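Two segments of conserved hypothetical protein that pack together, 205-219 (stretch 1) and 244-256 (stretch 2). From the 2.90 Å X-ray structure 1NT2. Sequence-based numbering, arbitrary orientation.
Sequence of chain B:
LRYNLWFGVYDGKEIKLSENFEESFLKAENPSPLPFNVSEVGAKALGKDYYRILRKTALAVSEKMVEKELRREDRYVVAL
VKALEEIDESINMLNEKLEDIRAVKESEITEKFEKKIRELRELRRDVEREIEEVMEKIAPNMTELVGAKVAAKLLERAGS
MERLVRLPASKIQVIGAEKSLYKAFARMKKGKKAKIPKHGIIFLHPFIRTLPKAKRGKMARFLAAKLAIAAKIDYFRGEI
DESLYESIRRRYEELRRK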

# COMPACT_ATOMS: atom_id res chain seq x y z
N HIS B 205 28.16 5.40 0.31
CA HIS B 205 29.25 6.03 -0.42
C HIS B 205 30.52 5.22 -0.20
O HIS B 205 30.77 4.74 0.91
CB HIS B 205 29.47 7.47 0.09
CG HIS B 205 30.57 8.20 -0.61
ND1 HIS B 205 30.45 8.67 -1.91
CD2 HIS B 205 31.82 8.54 -0.21
CE1 HIS B 205 31.58 9.25 -2.27
NE2 HIS B 205 32.42 9.18 -1.26
N PRO B 206 31.34 5.05 -1.25
CA PRO B 206 32.58 4.29 -1.14
C PRO B 206 33.39 4.62 0.12
O PRO B 206 33.69 3.73 0.91
CB PRO B 206 33.32 4.66 -2.42
CG PRO B 206 32.19 4.76 -3.40
CD PRO B 206 31.13 5.52 -2.63
N PHE B 207 33.73 5.89 0.30
CA PHE B 207 34.51 6.31 1.46
C PHE B 207 33.99 5.77 2.79
O PHE B 207 34.76 5.56 3.72
CB PHE B 207 34.60 7.83 1.53
CG PHE B 207 35.43 8.45 0.45
CD1 PHE B 207 36.43 7.71 -0.18
CD2 PHE B 207 35.25 9.77 0.08
CE1 PHE B 207 37.24 8.28 -1.15
CE2 PHE B 207 36.06 10.36 -0.89
CZ PHE B 207 37.05 9.61 -1.51
N ILE B 208 32.68 5.57 2.88
CA ILE B 208 32.11 5.02 4.09
C ILE B 208 32.19 3.50 3.98
O ILE B 208 32.83 2.85 4.80
CB ILE B 208 30.65 5.46 4.28
CG1 ILE B 208 30.58 6.97 4.45
CG2 ILE B 208 30.04 4.79 5.49
CD1 ILE B 208 29.20 7.49 4.75
N ARG B 209 31.56 2.94 2.95
CA ARG B 209 31.54 1.50 2.74
C ARG B 209 32.86 0.74 2.86
O ARG B 209 32.86 -0.42 3.25
CB ARG B 209 30.94 1.16 1.36
CG ARG B 209 29.43 0.98 1.32
CD ARG B 209 29.03 0.17 0.07
NE ARG B 209 29.62 0.72 -1.15
CZ ARG B 209 30.32 0.01 -2.04
NH1 ARG B 209 30.52 -1.30 -1.85
NH2 ARG B 209 30.83 0.60 -3.12
N THR B 210 33.98 1.36 2.53
CA THR B 210 35.26 0.65 2.60
C THR B 210 36.15 1.00 3.79
O THR B 210 37.32 1.32 3.64
CB THR B 210 36.06 0.81 1.31
OG1 THR B 210 36.30 2.20 1.06
CG2 THR B 210 35.29 0.22 0.15
N LEU B 211 35.56 0.90 4.98
CA LEU B 211 36.26 1.18 6.22
C LEU B 211 36.08 -0.04 7.12
O LEU B 211 35.84 -1.14 6.61
CB LEU B 211 35.68 2.45 6.85
CG LEU B 211 35.93 3.72 6.02
CD1 LEU B 211 35.26 4.89 6.69
CD2 LEU B 211 37.43 3.96 5.87
N PRO B 212 36.19 0.10 8.45
CA PRO B 212 36.00 -1.11 9.24
C PRO B 212 34.53 -1.48 9.45
O PRO B 212 34.00 -2.39 8.81
CB PRO B 212 36.69 -0.77 10.55
CG PRO B 212 36.36 0.69 10.69
CD PRO B 212 36.66 1.21 9.30
N LYS B 213 33.89 -0.76 10.36
CA LYS B 213 32.50 -1.00 10.68
C LYS B 213 32.11 -0.02 11.78
O LYS B 213 31.00 0.52 11.78
CB LYS B 213 32.31 -2.43 11.18
CG LYS B 213 30.88 -2.80 11.49
CD LYS B 213 30.81 -3.85 12.59
CE LYS B 213 31.32 -3.30 13.92
NZ LYS B 213 31.29 -4.33 15.01
N ALA B 214 33.03 0.21 12.71
CA ALA B 214 32.80 1.12 13.83
C ALA B 214 33.38 2.50 13.53
O ALA B 214 32.85 3.51 13.99
CB ALA B 214 33.43 0.56 15.10
N LYS B 215 34.46 2.54 12.75
CA LYS B 215 35.06 3.82 12.40
C LYS B 215 34.48 4.40 11.12
O LYS B 215 34.85 5.50 10.71
CB LYS B 215 36.58 3.69 12.27
CG LYS B 215 37.35 4.07 13.54
CD LYS B 215 36.98 5.49 14.00
CE LYS B 215 37.77 5.94 15.24
NZ LYS B 215 37.37 7.32 15.68
N ARG B 216 33.58 3.66 10.48
CA ARG B 216 32.97 4.18 9.28
C ARG B 216 31.96 5.24 9.68
O ARG B 216 31.70 6.18 8.93
CB ARG B 216 32.28 3.05 8.50
CG ARG B 216 31.19 2.34 9.26
CD ARG B 216 30.75 1.07 8.54
NE ARG B 216 31.90 0.28 8.10
CZ ARG B 216 32.37 0.27 6.86
NH1 ARG B 216 31.78 0.99 5.92
NH2 ARG B 216 33.43 -0.46 6.56
N GLY B 217 31.40 5.11 10.88
CA GLY B 217 30.44 6.09 11.35
C GLY B 217 31.05 7.47 11.49
O GLY B 217 30.36 8.49 11.39
N LYS B 218 32.35 7.51 11.73
CA LYS B 218 33.08 8.76 11.90
C LYS B 218 33.37 9.39 10.54
O LYS B 218 33.84 10.52 10.46
CB LYS B 218 34.38 8.50 12.67
CG LYS B 218 34.24 8.56 14.20
CD LYS B 218 33.01 7.81 14.74
CE LYS B 218 33.15 6.29 14.68
NZ LYS B 218 31.99 5.59 15.32
N MET B 219 33.09 8.63 9.49
CA MET B 219 33.29 9.11 8.13
C MET B 219 31.99 9.79 7.70
O MET B 219 31.99 10.87 7.10
CB MET B 219 33.60 7.95 7.19
CG MET B 219 33.87 8.35 5.75
SD MET B 219 35.28 9.44 5.60
CE MET B 219 34.55 10.83 4.82
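Stretch 2 244-256: LYESIRRRYEELR

The contact is built largely on Phe207 and other apolar side chains, yet it contains one very short polar link: the hydroxyls Thr210 OG1 and Tyr252 OH are hydrogen-bonded at 2.5 Å, and either could be the donor. It is the sole hydrogen bond between the stretches. Thr210 is the first residue to leave helical geometry after the short helix 206-209, and its p rotamer places OG1 at the edge of the Tyr252 ring, where the phenol hydroxyl can reach it.

Stretch 2 is helical from its first residue, the helix having begun earlier in the chain, and Leu255 lies beyond it in an extended conformation (phi/psi -77/93). It runs past a more irregular partner, in which the helical turn after His205 gives way to a loop and the chain is helical again by Met219, in a helix that continues later in the chain. The CA atoms of Phe207 and Tyr252 lie 6.4 Å apart, and those of Leu211 and Leu255 7.7 Å apart, so the sequence of stretch 1 from Phe207 to Leu211 advances in the same sense as stretch 2 from Tyr252 to Leu255.

Phe207 is the knob of the interface, buried in a hole formed by Tyr245, Ile248, Arg249 and Tyr252. Tyr252 CB sits over one face of its ring, 4.2 Å from the centroid of the Phe207 ring in a CH-pi contact. The two aromatic rings are also close, Phe207 CD1 lying 3.3 Å from Tyr252 CG, but their planes are inclined by 36° and the pair is oblique. Around the rest of the knob, Ile248 CG2 approaches Phe207 CD2 to 3.4 Å, Tyr245 OH approaches Phe207 CZ to the same distance, and Arg249 NH1 lies at the ring edge, 3.5 Å from Phe207 CE1. Tyr252 also lies close to the backbone, its CE1 being 3.1 Å from Phe207 O.

Further along, Leu211 and Leu255 point toward each other's stretch and meet through their methyl groups, with Leu211 CD1 3.5 Å from Leu255 CD1; Leu211 CD2 also packs 3.9 Å from Tyr252 CE1. Met219 brings the second helical segment of stretch 1 into the same apolar cluster. Its CB points sideways, but the end of the side chain comes nearer to stretch 2, reaching both Ile248 and Leu255, seven residues apart: Met219 CE is 3.8 Å from Ile248 CG2, and Met219 SD is 3.8 Å from Leu255 CD1. Lys218 O lies near the guanidinium edge of Arg251, 3.8 Å from Arg251 NE. Together the stretches bury 593 Å².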

# COMPACT_ATOMS: atom_id res chain seq x y z
N LEU B 244 35.94 21.06 -1.22
CA LEU B 244 35.01 20.10 -0.65
C LEU B 244 35.49 18.67 -0.81
O LEU B 244 35.87 18.03 0.16
CB LEU B 244 33.64 20.26 -1.31
CG LEU B 244 32.87 21.50 -0.86
CD1 LEU B 244 31.58 21.64 -1.65
CD2 LEU B 244 32.58 21.36 0.63
N TYR B 245 35.46 18.16 -2.05
CA TYR B 245 35.89 16.79 -2.31
C TYR B 245 37.27 16.57 -1.73
O TYR B 245 37.57 15.50 -1.21
CB TYR B 245 35.93 16.49 -3.80
CG TYR B 245 36.27 15.05 -4.08
CD1 TYR B 245 35.31 14.05 -3.96
CD2 TYR B 245 37.57 14.68 -4.40
CE1 TYR B 245 35.64 12.71 -4.13
CE2 TYR B 245 37.92 13.35 -4.57
CZ TYR B 245 36.95 12.37 -4.44
OH TYR B 245 37.30 11.04 -4.60
N GLU B 246 38.10 17.60 -1.83
CA GLU B 246 39.45 17.52 -1.31
C GLU B 246 39.42 17.01 0.14
O GLU B 246 39.89 15.91 0.44
CB GLU B 246 40.11 18.91 -1.36
CG GLU B 246 41.59 18.88 -1.02
CD GLU B 246 42.33 17.81 -1.82
OE1 GLU B 246 42.40 17.95 -3.06
OE2 GLU B 246 42.84 16.84 -1.20
N SER B 247 38.84 17.82 1.02
CA SER B 247 38.74 17.49 2.43
C SER B 247 38.29 16.06 2.69
O SER B 247 38.83 15.38 3.56
CB SER B 247 37.75 18.44 3.11
OG SER B 247 36.45 18.28 2.57
N ILE B 248 37.31 15.60 1.91
CA ILE B 248 36.75 14.26 2.05
C ILE B 248 37.73 13.13 1.74
O ILE B 248 37.85 12.19 2.52
CB ILE B 248 35.52 14.10 1.17
CG1 ILE B 248 34.60 15.32 1.31
CG2 ILE B 248 34.77 12.84 1.56
CD1 ILE B 248 34.08 15.57 2.72
N ARG B 249 38.42 13.23 0.61
CA ARG B 249 39.39 12.21 0.21
C ARG B 249 40.51 12.17 1.24
O ARG B 249 40.95 11.10 1.65
CB ARG B 249 39.99 12.55 -1.16
CG ARG B 249 41.14 11.64 -1.61
CD ARG B 249 40.66 10.23 -1.92
NE ARG B 249 41.74 9.35 -2.36
CZ ARG B 249 41.59 8.06 -2.67
NH1 ARG B 249 40.38 7.50 -2.61
NH2 ARG B 249 42.63 7.34 -3.05
N ARG B 250 40.97 13.34 1.64
CA ARG B 250 42.03 13.46 2.62
C ARG B 250 41.62 12.80 3.94
O ARG B 250 42.28 11.88 4.41
CB ARG B 250 42.34 14.94 2.86
CG ARG B 250 43.54 15.20 3.76
CD ARG B 250 43.59 16.66 4.16
NE ARG B 250 43.36 17.56 3.03
CZ ARG B 250 44.18 17.73 2.00
NH1 ARG B 250 45.32 17.05 1.93
NH2 ARG B 250 43.87 18.58 1.03
N ARG B 251 40.51 13.27 4.51
CA ARG B 251 40.00 12.73 5.77
C ARG B 251 39.80 11.23 5.64
O ARG B 251 39.81 10.50 6.62
CB ARG B 251 38.66 13.42 6.11
CG ARG B 251 38.25 13.37 7.58
CD ARG B 251 37.79 11.99 8.02
NE ARG B 251 37.19 11.98 9.36
CZ ARG B 251 37.79 12.43 10.46
NH1 ARG B 251 39.02 12.92 10.40
NH2 ARG B 251 37.16 12.36 11.62
N TYR B 252 39.62 10.79 4.40
CA TYR B 252 39.42 9.38 4.12
C TYR B 252 40.72 8.62 4.30
O TYR B 252 40.76 7.58 4.96
CB TYR B 252 38.91 9.22 2.68
CG TYR B 252 38.71 7.80 2.24
CD1 TYR B 252 37.76 6.98 2.84
CD2 TYR B 252 39.45 7.27 1.19
CE1 TYR B 252 37.54 5.69 2.40
CE2 TYR B 252 39.24 5.98 0.74
CZ TYR B 252 38.28 5.19 1.34
OH TYR B 252 38.06 3.92 0.88
N GLU B 253 41.80 9.14 3.72
CA GLU B 253 43.10 8.49 3.85
C GLU B 253 43.39 8.40 5.34
O GLU B 253 43.71 7.33 5.86
CB GLU B 253 44.19 9.33 3.15
CG GLU B 253 44.98 8.57 2.09
CD GLU B 253 44.11 8.01 0.98
OE1 GLU B 253 43.34 8.80 0.38
OE2 GLU B 253 44.19 6.80 0.70
N GLU B 254 43.26 9.53 6.01
CA GLU B 254 43.50 9.61 7.44
C GLU B 254 42.93 8.40 8.16
O GLU B 254 43.47 7.97 9.19
CB GLU B 254 42.90 10.90 8.02
CG GLU B 254 43.40 12.18 7.34
CD GLU B 254 42.90 13.47 7.99
OE1 GLU B 254 41.70 13.55 8.33
OE2 GLU B 254 43.70 14.42 8.15
N LEU B 255 41.86 7.83 7.63
CA LEU B 255 41.25 6.67 8.25
C LEU B 255 42.03 5.38 7.98
O LEU B 255 41.84 4.69 6.97
CB LEU B 255 39.79 6.52 7.81
CG LEU B 255 38.84 7.63 8.29
CD1 LEU B 255 37.43 7.31 7.86
CD2 LEU B 255 38.89 7.77 9.80
N ARG B 256 42.91 5.09 8.93
CA ARG B 256 43.79 3.93 8.92
C ARG B 256 44.33 3.82 10.34
O ARG B 256 44.42 4.87 11.01
CB ARG B 256 44.94 4.15 7.94
CG ARG B 256 45.81 5.35 8.31
CD ARG B 256 46.42 5.98 7.08
NE ARG B 256 47.24 5.03 6.34
CZ ARG B 256 47.79 5.29 5.15
NH1 ARG B 256 47.59 6.47 4.57
NH2 ARG B 256 48.54 4.37 4.55